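Local coordinates for protein cellulase (Soil metagenome, PDB 5I2U) that probably hydrolyses the beta-1,4-glucosidic bonds of cellulose as a halotolerant glycoside hydrolase of family 5, built on a TIM barrel, at residues W199-L203 / Y219-F223; K84-V88 / I123-I127; P53-R57 / E275-S280. One frame throughout, in Å; residues are numbered along the deposited sequence. Where two conformers were deposited one is given.

Contact 1. Residues W199-L203 / Y219-F223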
ATOM      1  N   TRP A 199      -7.346   4.870  10.861  1.00 43.51           N
ATOM      2  CA  TRP A 199      -6.951   3.841   9.894  1.00 40.13           C
ATOM      3  C   TRP A 199      -7.188   4.297   8.464  1.00 37.84           C
ATOM      4  O   TRP A 199      -7.751   3.569   7.652  1.00 38.28           O
ATOM      5  CB  TRP A 199      -7.665   2.516  10.236  1.00 39.77           C
ATOM      6  CG  TRP A 199      -7.474   2.184  11.685  1.00 38.71           C
ATOM      7  CD1 TRP A 199      -6.352   1.653  12.257  1.00 38.41           C
ATOM      8  CD2 TRP A 199      -8.392   2.439  12.763  1.00 37.74           C
ATOM      9  NE1 TRP A 199      -6.530   1.516  13.610  1.00 41.33           N
ATOM     10  CE2 TRP A 199      -7.772   1.992  13.950  1.00 37.68           C
ATOM     11  CE3 TRP A 199      -9.685   2.978  12.835  1.00 37.80           C
ATOM     12  CZ2 TRP A 199      -8.397   2.069  15.201  1.00 43.09           C
ATOM     13  CZ3 TRP A 199     -10.315   3.055  14.076  1.00 40.58           C
ATOM     14  CH2 TRP A 199      -9.666   2.601  15.249  1.00 42.43           C
ATOM     15  N   ASP A 200      -6.747   5.519   8.175  1.00 34.88           N
ATOM     16  CA  ASP A 200      -6.957   6.166   6.877  1.00 34.78           C
ATOM     17  C   ASP A 200      -8.445   6.214   6.470  1.00 38.68           C
ATOM     18  O   ASP A 200      -8.791   5.901   5.327  1.00 39.43           O
ATOM     19  CB  ASP A 200      -6.108   5.512   5.788  1.00 35.05           C
ATOM     20  CG  ASP A 200      -4.692   5.216   6.252  1.00 38.76           C
ATOM     21  OD1 ASP A 200      -4.018   6.148   6.750  1.00 41.57           O
ATOM     22  OD2 ASP A 200      -4.256   4.049   6.121  1.00 35.00           O
ATOM     23  N   GLN A 201      -9.309   6.601   7.415  1.00 37.81           N
ATOM     24  CA  GLN A 201     -10.737   6.855   7.142  1.00 42.73           C
ATOM     25  C   GLN A 201     -11.123   8.338   7.185  1.00 42.82           C
ATOM     26  O   GLN A 201     -12.161   8.707   6.654  1.00 46.32           O
ATOM     27  CB  GLN A 201     -11.614   6.080   8.123  1.00 44.86           C
ATOM     28  CG  GLN A 201     -11.526   4.562   7.979  1.00 46.00           C
ATOM     29  CD  GLN A 201     -12.150   3.817   9.141  1.00 46.01           C
ATOM     30  OE1 GLN A 201     -12.981   4.361   9.869  1.00 48.02           O
ATOM     31  NE2 GLN A 201     -11.734   2.572   9.338  1.00 43.65           N
ATOM     32  N   ASP A 202     -10.283   9.194   7.770  1.00 47.41           N
ATOM     33  CA  ASP A 202     -10.631  10.608   7.969  1.00 48.46           C
ATOM     34  C   ASP A 202     -10.180  11.511   6.827  1.00 48.55           C
ATOM     35  O   ASP A 202      -9.539  12.530   7.050  1.00 50.29           O
ATOM     36  CB  ASP A 202     -10.080  11.111   9.305  1.00 44.05           C
ATOM     37  CG  ASP A 202     -10.694  10.399  10.482  1.00 44.31           C
ATOM     38  OD1 ASP A 202     -11.728   9.734  10.290  1.00 45.65           O
ATOM     39  OD2 ASP A 202     -10.149  10.492  11.605  1.00 41.25           O
ATOM     40  N   LEU A 203     -10.570  11.149   5.610  1.00 48.90           N
ATOM     41  CA  LEU A 203     -10.284  11.952   4.431  1.00 50.60           C
ATOM     42  C   LEU A 203     -11.039  13.279   4.438  1.00 48.98           C
ATOM     43  O   LEU A 203     -10.549  14.264   3.896  1.00 50.83           O
ATOM     44  CB  LEU A 203     -10.635  11.180   3.155  1.00 53.37           C
ATOM     45  CG  LEU A 203      -9.822   9.928   2.836  1.00 54.75           C
ATOM     46  CD1 LEU A 203     -10.452   9.228   1.649  1.00 58.60           C
ATOM     47  CD2 LEU A 203      -8.369  10.260   2.547  1.00 53.29           C
ATOM     48  N   TYR A 219      -3.304  10.690  -0.752  1.00 41.12           N
ATOM     49  CA  TYR A 219      -3.768  10.326   0.573  1.00 39.60           C
ATOM     50  C   TYR A 219      -4.327   8.905   0.553  1.00 40.30           C
ATOM     51  O   TYR A 219      -4.996   8.513  -0.404  1.00 38.11           O
ATOM     52  CB  TYR A 219      -4.804  11.343   1.037  1.00 39.28           C
ATOM     53  CG  TYR A 219      -4.212  12.734   1.141  1.00 41.69           C
ATOM     54  CD1 TYR A 219      -3.572  13.156   2.309  1.00 37.59           C
ATOM     55  CD2 TYR A 219      -4.245  13.610   0.054  1.00 38.73           C
ATOM     56  CE1 TYR A 219      -3.031  14.423   2.402  1.00 39.27           C
ATOM     57  CE2 TYR A 219      -3.707  14.889   0.140  1.00 37.14           C
ATOM     58  CZ  TYR A 219      -3.101  15.290   1.313  1.00 39.40           C
ATOM     59  OH  TYR A 219      -2.545  16.549   1.395  1.00 42.96           O
ATOM     60  N   THR A 220      -4.030   8.126   1.593  1.00 36.95           N
ATOM     61  CA  THR A 220      -4.442   6.744   1.599  1.00 33.01           C
ATOM     62  C   THR A 220      -5.830   6.593   2.169  1.00 34.43           C
ATOM     63  O   THR A 220      -6.310   7.439   2.947  1.00 36.14           O
ATOM     64  CB  THR A 220      -3.431   5.809   2.286  1.00 29.36           C
ATOM     65  OG1 THR A 220      -3.261   6.192   3.648  1.00 31.07           O
ATOM     66  CG2 THR A 220      -2.086   5.855   1.559  1.00 28.63           C
ATOM     67  N   MET A 221      -6.486   5.521   1.737  1.00 35.73           N
ATOM     68  CA  MET A 221      -7.739   5.079   2.327  1.00 37.33           C
ATOM     69  C   MET A 221      -7.664   3.574   2.454  1.00 34.82           C
ATOM     70  O   MET A 221      -7.236   2.914   1.518  1.00 38.66           O
ATOM     71  CB  MET A 221      -8.929   5.505   1.457  1.00 37.73           C
ATOM     72  CG  MET A 221     -10.287   5.300   2.110  1.00 38.34           C
ATOM     73  SD  MET A 221     -11.024   3.672   1.828  1.00 40.18           S
ATOM     74  CE  MET A 221     -11.525   3.824   0.115  1.00 39.72           C
ATOM     75  N   HIS A 222      -8.051   3.045   3.615  1.00 34.38           N
ATOM     76  CA  HIS A 222      -8.114   1.604   3.849  1.00 35.26           C
ATOM     77  C   HIS A 222      -9.545   1.153   4.143  1.00 37.30           C
ATOM     78  O   HIS A 222     -10.231   1.743   4.975  1.00 37.37           O
ATOM     79  CB  HIS A 222      -7.213   1.203   5.013  1.00 35.43           C
ATOM     80  CG  HIS A 222      -5.746   1.371   4.741  1.00 33.21           C
ATOM     81  ND1 HIS A 222      -4.789   0.956   5.634  1.00 32.81           N
ATOM     82  CD2 HIS A 222      -5.073   1.893   3.689  1.00 32.28           C
ATOM     83  CE1 HIS A 222      -3.589   1.217   5.146  1.00 32.17           C
ATOM     84  NE2 HIS A 222      -3.734   1.788   3.968  1.00 31.19           N
ATOM     85  N   PHE A 223      -9.994   0.111   3.448  1.00 37.81           N
ATOM     86  CA  PHE A 223     -11.316  -0.466   3.700  1.00 37.69           C
ATOM     87  C   PHE A 223     -11.235  -1.983   3.815  1.00 34.83           C
ATOM     88  O   PHE A 223     -10.381  -2.610   3.209  1.00 34.51           O
ATOM     89  CB  PHE A 223     -12.309  -0.069   2.598  1.00 36.35           C
ATOM     90  CG  PHE A 223     -12.063  -0.748   1.288  1.00 37.55           C
ATOM     91  CD1 PHE A 223     -12.562  -2.026   1.042  1.00 38.07           C
ATOM     92  CD2 PHE A 223     -11.338  -0.117   0.293  1.00 34.88           C
ATOM     93  CE1 PHE A 223     -12.321  -2.663  -0.162  1.00 36.15           C
ATOM     94  CE2 PHE A 223     -11.098  -0.749  -0.912  1.00 34.58           C
ATOM     95  CZ  PHE A 223     -11.589  -2.020  -1.144  1.00 36.24           C
TER
HETATM   96  O   HOH W   1      -9.674   1.667   7.763  1.00 26.54           O
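D200 places its carboxylate over the imidazole of H222, where the turn at W199 and D200, at the end of the short helical segment 197-200, meets strand 217-224, the sixth strand of the eight-stranded TIM barrel. OD2 of D200 stands 3.0 Å above the H222 ring plane, over the ring centre. The two side chains run alongside each other in the same direction, yet their flat groups are 79° apart, and neither ring nitrogen lies where it could donate to OD2. Those nitrogens are occupied elsewhere: ND1 is hydrogen-bonded to E163 and NE2 to S249, so the imidazole is fixed in rotation by bonds at both nitrogens. E163, in the N162-E163-P164 sequence, probably corresponds to the family 5 acid/base, and its bond to ND1 is consistent with H222 lining the active site. The other carboxylate oxygen of D200, OD1, accepts from the backbone N of S196. With chi1 at -43°, CG of D200 sits beside its own backbone N, and the carboxylate is carried past T220, whose OG1 approaches CG of D200 at 3.1 Å.

The backbone of D200 also takes part. Its O receives a weak hydrogen bond from H222 N at 3.4 Å, and the CA-H of M221 points at the same D200 O from 3.3 Å, so one carbonyl is shared by two neighbouring donors on the strand. L203 supplies the apolar end of the contact. Its two methyls reach different strand residues: CD2 lies 3.5 Å from the carbonyl O of T220, while CD1 meets CG of M221 at 4.0 Å, the two side chains crossing at about a right angle. A water completes the junction by donating to W199 O and to H222 O at 2.8 Å while accepting from Q201 NE2.

Contact 2. Residues K84-V88 / I123-I127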
ATOM      1  N   LYS A  84      -0.399 -11.152 -11.651  1.00 35.86           N
ATOM      2  CA  LYS A  84      -0.403  -9.931 -12.466  1.00 39.70           C
ATOM      3  C   LYS A  84      -0.407  -8.657 -11.623  1.00 38.27           C
ATOM      4  O   LYS A  84      -0.980  -7.649 -12.030  1.00 34.85           O
ATOM      5  CB  LYS A  84      -1.556  -9.925 -13.489  1.00 43.05           C
ATOM      6  CG  LYS A  84      -1.670 -11.182 -14.335  1.00 47.74           C
ATOM      7  CD  LYS A  84      -0.457 -11.392 -15.224  1.00 51.85           C
ATOM      8  CE  LYS A  84      -0.713 -12.531 -16.214  1.00 56.41           C
ATOM      9  NZ  LYS A  84       0.542 -13.030 -16.836  1.00 53.11           N
ATOM     10  N   CYS A  85       0.259  -8.691 -10.465  1.00 35.32           N
ATOM     11  CA  CYS A  85       0.422  -7.486  -9.668  1.00 33.82           C
ATOM     12  C   CYS A  85       1.265  -6.479 -10.449  1.00 33.03           C
ATOM     13  O   CYS A  85       2.311  -6.825 -11.021  1.00 31.39           O
ATOM     14  CB  CYS A  85       1.076  -7.782  -8.315  1.00 32.87           C
ATOM     15  SG  CYS A  85       0.092  -8.833  -7.219  1.00 33.42           S
ATOM     16  N   THR A  86       0.757  -5.252 -10.521  1.00 30.66           N
ATOM     17  CA  THR A  86       1.493  -4.112 -11.053  1.00 30.74           C
ATOM     18  C   THR A  86       2.100  -3.301  -9.928  1.00 33.13           C
ATOM     19  O   THR A  86       2.911  -2.398 -10.182  1.00 35.01           O
ATOM     20  CB  THR A  86       0.582  -3.216 -11.927  1.00 34.13           C
ATOM     21  OG1 THR A  86      -0.654  -2.927 -11.240  1.00 36.92           O
ATOM     22  CG2 THR A  86       0.271  -3.923 -13.237  1.00 34.49           C
ATOM     23  N   VAL A  87       1.683  -3.594  -8.690  1.00 32.10           N
ATOM     24  CA  VAL A  87       2.280  -3.023  -7.509  1.00 30.71           C
ATOM     25  C   VAL A  87       2.422  -4.101  -6.417  1.00 30.52           C
ATOM     26  O   VAL A  87       1.624  -5.023  -6.340  1.00 30.59           O
ATOM     27  CB  VAL A  87       1.472  -1.789  -7.005  1.00 31.18           C
ATOM     28  CG1 VAL A  87       0.108  -2.184  -6.461  1.00 31.52           C
ATOM     29  CG2 VAL A  87       2.258  -1.011  -5.956  1.00 31.43           C
ATOM     30  N   VAL A  88       3.462  -3.965  -5.597  0.67 29.60           N
ATOM     31  CA  VAL A  88       3.672  -4.798  -4.411  0.67 28.24           C
ATOM     32  C   VAL A  88       3.997  -3.901  -3.235  0.67 26.72           C
ATOM     33  O   VAL A  88       4.726  -2.933  -3.373  0.67 27.10           O
ATOM     34  CB  VAL A  88       4.771  -5.859  -4.617  0.67 29.85           C
ATOM     35  CG1 VAL A  88       4.251  -6.878  -5.598  0.67 30.64           C
ATOM     36  CG2 VAL A  88       6.067  -5.253  -5.130  0.67 29.57           C
ATOM     37  N   ILE A 123       7.925  -3.782 -11.868  1.00 33.90           N
ATOM     38  CA  ILE A 123       6.695  -3.345 -11.195  1.00 31.23           C
ATOM     39  C   ILE A 123       6.970  -2.300 -10.110  1.00 32.10           C
ATOM     40  O   ILE A 123       8.112  -2.126  -9.668  1.00 28.41           O
ATOM     41  CB  ILE A 123       5.880  -4.528 -10.618  1.00 30.23           C
ATOM     42  CG1 ILE A 123       6.683  -5.305  -9.569  1.00 31.84           C
ATOM     43  CG2 ILE A 123       5.435  -5.472 -11.739  1.00 28.39           C
ATOM     44  CD1 ILE A 123       5.809  -6.064  -8.588  1.00 29.68           C
ATOM     45  N   TYR A 124       5.903  -1.602  -9.710  1.00 29.44           N
ATOM     46  CA  TYR A 124       5.986  -0.563  -8.696  1.00 30.83           C
ATOM     47  C   TYR A 124       5.984  -1.215  -7.324  1.00 34.35           C
ATOM     48  O   TYR A 124       5.451  -2.328  -7.137  1.00 31.36           O
ATOM     49  CB  TYR A 124       4.836   0.466  -8.844  1.00 31.41           C
ATOM     50  CG  TYR A 124       4.938   1.260 -10.134  1.00 31.34           C
ATOM     51  CD1 TYR A 124       5.699   2.433 -10.198  1.00 32.16           C
ATOM     52  CD2 TYR A 124       4.312   0.821 -11.299  1.00 30.45           C
ATOM     53  CE1 TYR A 124       5.827   3.142 -11.383  1.00 30.70           C
ATOM     54  CE2 TYR A 124       4.422   1.532 -12.481  1.00 29.06           C
ATOM     55  CZ  TYR A 124       5.193   2.685 -12.520  1.00 30.09           C
ATOM     56  OH  TYR A 124       5.312   3.384 -13.690  1.00 29.06           O
ATOM     57  N   VAL A 125       6.583  -0.514  -6.362  1.00 32.55           N
ATOM     58  CA  VAL A 125       6.716  -1.038  -5.026  1.00 29.87           C
ATOM     59  C   VAL A 125       6.483   0.063  -4.004  1.00 29.10           C
ATOM     60  O   VAL A 125       7.048   1.166  -4.117  1.00 27.80           O
ATOM     61  CB  VAL A 125       8.082  -1.738  -4.825  1.00 28.94           C
ATOM     62  CG1 VAL A 125       9.253  -0.797  -5.106  1.00 29.58           C
ATOM     63  CG2 VAL A 125       8.173  -2.327  -3.427  1.00 29.07           C
ATOM     64  N   ILE A 126       5.631  -0.238  -3.026  1.00 26.44           N
ATOM     65  CA  ILE A 126       5.342   0.691  -1.954  1.00 27.41           C
ATOM     66  C   ILE A 126       6.227   0.306  -0.792  1.00 27.59           C
ATOM     67  O   ILE A 126       6.225  -0.844  -0.378  1.00 27.95           O
ATOM     68  CB  ILE A 126       3.847   0.667  -1.521  1.00 27.11           C
ATOM     69  CG1 ILE A 126       2.956   1.157  -2.675  1.00 27.16           C
ATOM     70  CG2 ILE A 126       3.614   1.552  -0.293  1.00 23.92           C
ATOM     71  CD1 ILE A 126       1.484   0.832  -2.482  1.00 28.09           C
ATOM     72  N   ILE A 127       6.988   1.269  -0.289  1.00 29.76           N
ATOM     73  CA  ILE A 127       7.775   1.094   0.925  1.00 33.38           C
ATOM     74  C   ILE A 127       6.956   1.675   2.054  1.00 30.91           C
ATOM     75  O   ILE A 127       6.856   2.891   2.178  1.00 30.91           O
ATOM     76  CB  ILE A 127       9.168   1.766   0.829  1.00 35.23           C
ATOM     77  CG1 ILE A 127       9.984   1.151  -0.325  1.00 34.24           C
ATOM     78  CG2 ILE A 127       9.945   1.572   2.123  1.00 35.55           C
ATOM     79  CD1 ILE A 127      11.250   1.907  -0.652  1.00 35.61           C
TER
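I126 N donates to V88 O at 2.9 Å, with an N-H...O angle of 164°. Two further backbone bonds precede it: V88 N gives to Y124 O at 3.0 Å, and Y124 N gives to T86 O at 3.1 Å. Of the three, the V88 N bond is the most bent at the hydrogen, 150°. CA-H groups supplement the same acceptors, as V87 CA reaches Y124 O and V125 CA approaches V88 O at 3.2 Å.

The register, V87 opposite Y124 and V88 opposite V125, is parallel. It joins strands 87-93 and 124-130, the second and third of the TIM barrel, whose connection through helix 104-120 makes a beta-alpha-beta unit. Side chains therefore alternate between two layers. V88, V125 and I123 lie toward that helix, where each touches A118. V87 and Y124 project from the other face of the sheet.

On the V87 side, CG2 does the touching. It is anti to the backbone N of V87, and from there it meets CB of Y124 at 4.1 Å and CG1 of I126 at 4.0 Å. The Y124 ring turns away from V87, leaving T86 O at its edge, near the ring plane; its hydroxyl is hydrogen-bonded to G37 O, and its side chain also packs on I32, V33 and N36 of helix 32-36. On the helix side, I123 has CG1 between its backbone N and carbonyl carbon (chi1 61°), which brings CD1 against the methyls of V88, the two side chains crossing at about a right angle. V88 was deposited in two conformers, so the closeness of that methyl pair is doubtful. The other branch of I123, CG2, rests 3.5 Å from C85 O.

Contact 3. Residues P53-R57 / E275-S280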
ATOM      1  N   PRO A  53      -3.857   8.414 -17.311  1.00 45.58           N
ATOM      2  CA  PRO A  53      -4.151   7.816 -16.004  1.00 45.63           C
ATOM      3  C   PRO A  53      -3.527   6.429 -15.853  1.00 43.82           C
ATOM      4  O   PRO A  53      -3.432   5.681 -16.825  1.00 41.47           O
ATOM      5  CB  PRO A  53      -5.687   7.703 -15.992  1.00 47.53           C
ATOM      6  CG  PRO A  53      -6.158   8.690 -17.005  1.00 49.01           C
ATOM      7  CD  PRO A  53      -5.095   8.693 -18.065  1.00 47.52           C
ATOM      8  N   VAL A  54      -3.054   6.133 -14.651  1.00 46.54           N
ATOM      9  CA  VAL A  54      -2.573   4.807 -14.301  1.00 43.71           C
ATOM     10  C   VAL A  54      -3.419   4.344 -13.126  1.00 39.61           C
ATOM     11  O   VAL A  54      -3.713   5.116 -12.204  1.00 44.93           O
ATOM     12  CB  VAL A  54      -1.074   4.814 -13.904  1.00 44.15           C
ATOM     13  CG1 VAL A  54      -0.609   3.425 -13.473  1.00 42.89           C
ATOM     14  CG2 VAL A  54      -0.220   5.301 -15.058  1.00 43.56           C
ATOM     15  N   VAL A  55      -3.805   3.079 -13.183  1.00 36.92           N
ATOM     16  CA  VAL A  55      -4.459   2.395 -12.084  1.00 37.34           C
ATOM     17  C   VAL A  55      -3.570   1.188 -11.755  1.00 35.14           C
ATOM     18  O   VAL A  55      -3.419   0.279 -12.578  1.00 29.45           O
ATOM     19  CB  VAL A  55      -5.876   1.947 -12.474  1.00 35.63           C
ATOM     20  CG1 VAL A  55      -6.570   1.293 -11.294  1.00 36.95           C
ATOM     21  CG2 VAL A  55      -6.679   3.138 -12.976  1.00 37.82           C
ATOM     22  N   LEU A  56      -2.974   1.203 -10.565  1.00 30.02           N
ATOM     23  CA  LEU A  56      -2.204   0.074 -10.089  1.00 32.20           C
ATOM     24  C   LEU A  56      -3.102  -0.863  -9.275  1.00 31.91           C
ATOM     25  O   LEU A  56      -3.938  -0.412  -8.475  1.00 32.12           O
ATOM     26  CB  LEU A  56      -1.028   0.544  -9.249  1.00 34.97           C
ATOM     27  CG  LEU A  56      -0.028   1.450  -9.978  1.00 36.85           C
ATOM     28  CD1 LEU A  56       0.978   1.998  -8.990  1.00 36.92           C
ATOM     29  CD2 LEU A  56       0.680   0.730 -11.118  1.00 37.92           C
ATOM     30  N   ARG A  57      -2.949  -2.160  -9.524  1.00 32.74           N
ATOM     31  CA  ARG A  57      -3.646  -3.207  -8.777  1.00 35.14           C
ATOM     32  C   ARG A  57      -2.636  -4.249  -8.353  1.00 34.92           C
ATOM     33  O   ARG A  57      -1.867  -4.738  -9.174  1.00 31.61           O
ATOM     34  CB  ARG A  57      -4.699  -3.872  -9.650  1.00 37.65           C
ATOM     35  CG  ARG A  57      -5.817  -2.941 -10.095  1.00 40.03           C
ATOM     36  CD  ARG A  57      -5.881  -2.967 -11.595  1.00 44.56           C
ATOM     37  NE  ARG A  57      -6.879  -2.080 -12.168  1.00 42.62           N
ATOM     38  CZ  ARG A  57      -6.874  -1.685 -13.439  1.00 41.79           C
ATOM     39  NH1 ARG A  57      -5.935  -2.115 -14.287  1.00 38.67           N
ATOM     40  NH2 ARG A  57      -7.823  -0.856 -13.873  1.00 40.68           N
ATOM     41  N   GLU A 275     -12.661   1.024  -9.703  1.00 34.66           N
ATOM     42  CA  GLU A 275     -12.324   0.954 -11.117  1.00 36.80           C
ATOM     43  C   GLU A 275     -12.984   2.092 -11.913  1.00 41.73           C
ATOM     44  O   GLU A 275     -12.345   2.657 -12.794  1.00 41.13           O
ATOM     45  CB  GLU A 275     -12.681  -0.407 -11.699  1.00 38.06           C
ATOM     46  CG  GLU A 275     -11.838  -1.558 -11.150  1.00 44.54           C
ATOM     47  CD  GLU A 275     -10.381  -1.521 -11.573  1.00 45.75           C
ATOM     48  OE1 GLU A 275     -10.090  -1.118 -12.713  1.00 49.34           O
ATOM     49  OE2 GLU A 275      -9.513  -1.893 -10.757  1.00 48.17           O
ATOM     50  N   SER A 276     -14.225   2.449 -11.570  1.00 42.32           N
ATOM     51  CA  SER A 276     -14.908   3.569 -12.220  1.00 44.91           C
ATOM     52  C   SER A 276     -14.288   4.914 -11.827  1.00 47.53           C
ATOM     53  O   SER A 276     -14.262   5.828 -12.638  1.00 45.14           O
ATOM     54  CB  SER A 276     -16.420   3.550 -11.946  1.00 42.49           C
ATOM     55  OG  SER A 276     -16.729   4.012 -10.649  1.00 46.73           O
ATOM     56  N   ARG A 277     -13.768   5.014 -10.597  1.00 51.14           N
ATOM     57  CA  ARG A 277     -13.004   6.194 -10.147  1.00 48.11           C
ATOM     58  C   ARG A 277     -11.519   6.175 -10.530  1.00 41.15           C
ATOM     59  O   ARG A 277     -10.818   7.120 -10.210  1.00 41.09           O
ATOM     60  CB  ARG A 277     -13.085   6.363  -8.616  1.00 51.38           C
ATOM     61  CG  ARG A 277     -14.480   6.410  -8.028  1.00 54.96           C
ATOM     62  CD  ARG A 277     -15.238   7.652  -8.427  1.00 59.38           C
ATOM     63  NE  ARG A 277     -16.551   7.682  -7.787  1.00 61.33           N
ATOM     64  CZ  ARG A 277     -17.616   6.968  -8.164  1.00 64.58           C
ATOM     65  NH1 ARG A 277     -17.580   6.145  -9.215  1.00 68.83           N
ATOM     66  NH2 ARG A 277     -18.749   7.089  -7.474  1.00 62.34           N
ATOM     67  N   LYS A 278     -11.030   5.132 -11.198  1.00 41.77           N
ATOM     68  CA  LYS A 278      -9.586   4.978 -11.484  1.00 44.72           C
ATOM     69  C   LYS A 278      -8.694   5.135 -10.234  1.00 41.38           C
ATOM     70  O   LYS A 278      -7.637   5.760 -10.289  1.00 44.83           O
ATOM     71  CB  LYS A 278      -9.137   5.948 -12.595  1.00 51.17           C
ATOM     72  CG  LYS A 278      -9.773   5.688 -13.958  1.00 56.48           C
ATOM     73  CD  LYS A 278      -8.912   6.205 -15.107  1.00 55.39           C
ATOM     74  CE  LYS A 278      -9.532   5.904 -16.467  1.00 56.38           C
ATOM     75  NZ  LYS A 278     -10.803   6.658 -16.673  1.00 57.63           N
ATOM     76  N   ILE A 279      -9.148   4.567  -9.117  1.00 38.93           N
ATOM     77  CA  ILE A 279      -8.420   4.548  -7.843  1.00 37.94           C
ATOM     78  C   ILE A 279      -7.560   3.290  -7.817  1.00 38.75           C
ATOM     79  O   ILE A 279      -8.065   2.187  -8.086  1.00 42.00           O
ATOM     80  CB  ILE A 279      -9.388   4.508  -6.637  1.00 40.15           C
ATOM     81  CG1 ILE A 279     -10.136   5.832  -6.506  1.00 40.52           C
ATOM     82  CG2 ILE A 279      -8.647   4.177  -5.342  1.00 40.62           C
ATOM     83  CD1 ILE A 279     -11.354   5.767  -5.605  1.00 44.12           C
ATOM     84  N   SER A 280      -6.269   3.448  -7.521  1.00 35.16           N
ATOM     85  CA  SER A 280      -5.370   2.297  -7.414  1.00 33.71           C
ATOM     86  C   SER A 280      -5.621   1.550  -6.108  1.00 32.38           C
ATOM     87  O   SER A 280      -6.039   2.159  -5.127  1.00 33.80           O
ATOM     88  CB  SER A 280      -3.911   2.731  -7.507  1.00 34.11           C
ATOM     89  OG  SER A 280      -3.590   3.103  -8.829  1.00 33.10           O
TER
HETATM   90  O   HOH W   2      -5.107   5.339  -9.639  1.00 40.41           O
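L56 and S280 come closest in the backbone, 4.7 Å between their CA atoms, where the loop before strand 57-61 passes the chain leaving helix 264-276. That helix ends in a Schellman motif, with K278 at positive phi. The polar link at the crossing runs through a side chain: L56 N donates to S280 OG at 2.6 Å with an N-H...O angle of 163°. A water lies beside the same OG and bridges toward V54 O and K278 O.

R57 and E275 approach from opposite directions and form a salt bridge. The guanidinium presents its NE side, with NE to OE2 of E275 at 3.0 Å and NH2 to OE1 of E275 at 2.6 Å. Both carboxylate oxygens use their syn lone pairs, but the planes are 31° apart, so the pairing is twisted. Each end has a further partner, N326 for NH1 of R57 and W281 for OE2 of E275. V55 covers part of one guanidinium face, its CB 3.6 Å above the R57 plane and offset toward the rim. Its two methyls part over the turn: CG2 packs 3.7 Å from K278 CA, while CG1 lies near I279 O. Farther out, CB of P53 touches CD of K278 at 3.7 Å.

L56 also bonds W281 through the backbone, and S280 bonds V248 in the seventh strand. The arrangement thus sits at the starts of strands 57-61 and 281-286, the seam where the first and eighth strands close the TIM barrel.

All three contacts build on one closed eight-stranded barrel. Contact 2 joins its second and third strands, contact 3 lies at the closure between the first and eighth, and contact 1 packs a turn against the sixth. Contacts 2 and 3, centres 14 Å apart, touch directly: T86 OG1 lies 3.0 Å from R57 N, a probable hydrogen bond, and Y124 CD2 packs 3.6 Å from L56 CD2. Contact 1 stands apart, its centre 19 Å from that of contact 2. The H222-E163 bond puts it beside the likely active site; a glycerol about 5 Å from the H222 side chain probably comes from the crystallisation liquor. The magnesium ion, held by G151, D187, D189 and N190, is a separate site, about 11 Å from the Y124 side chain.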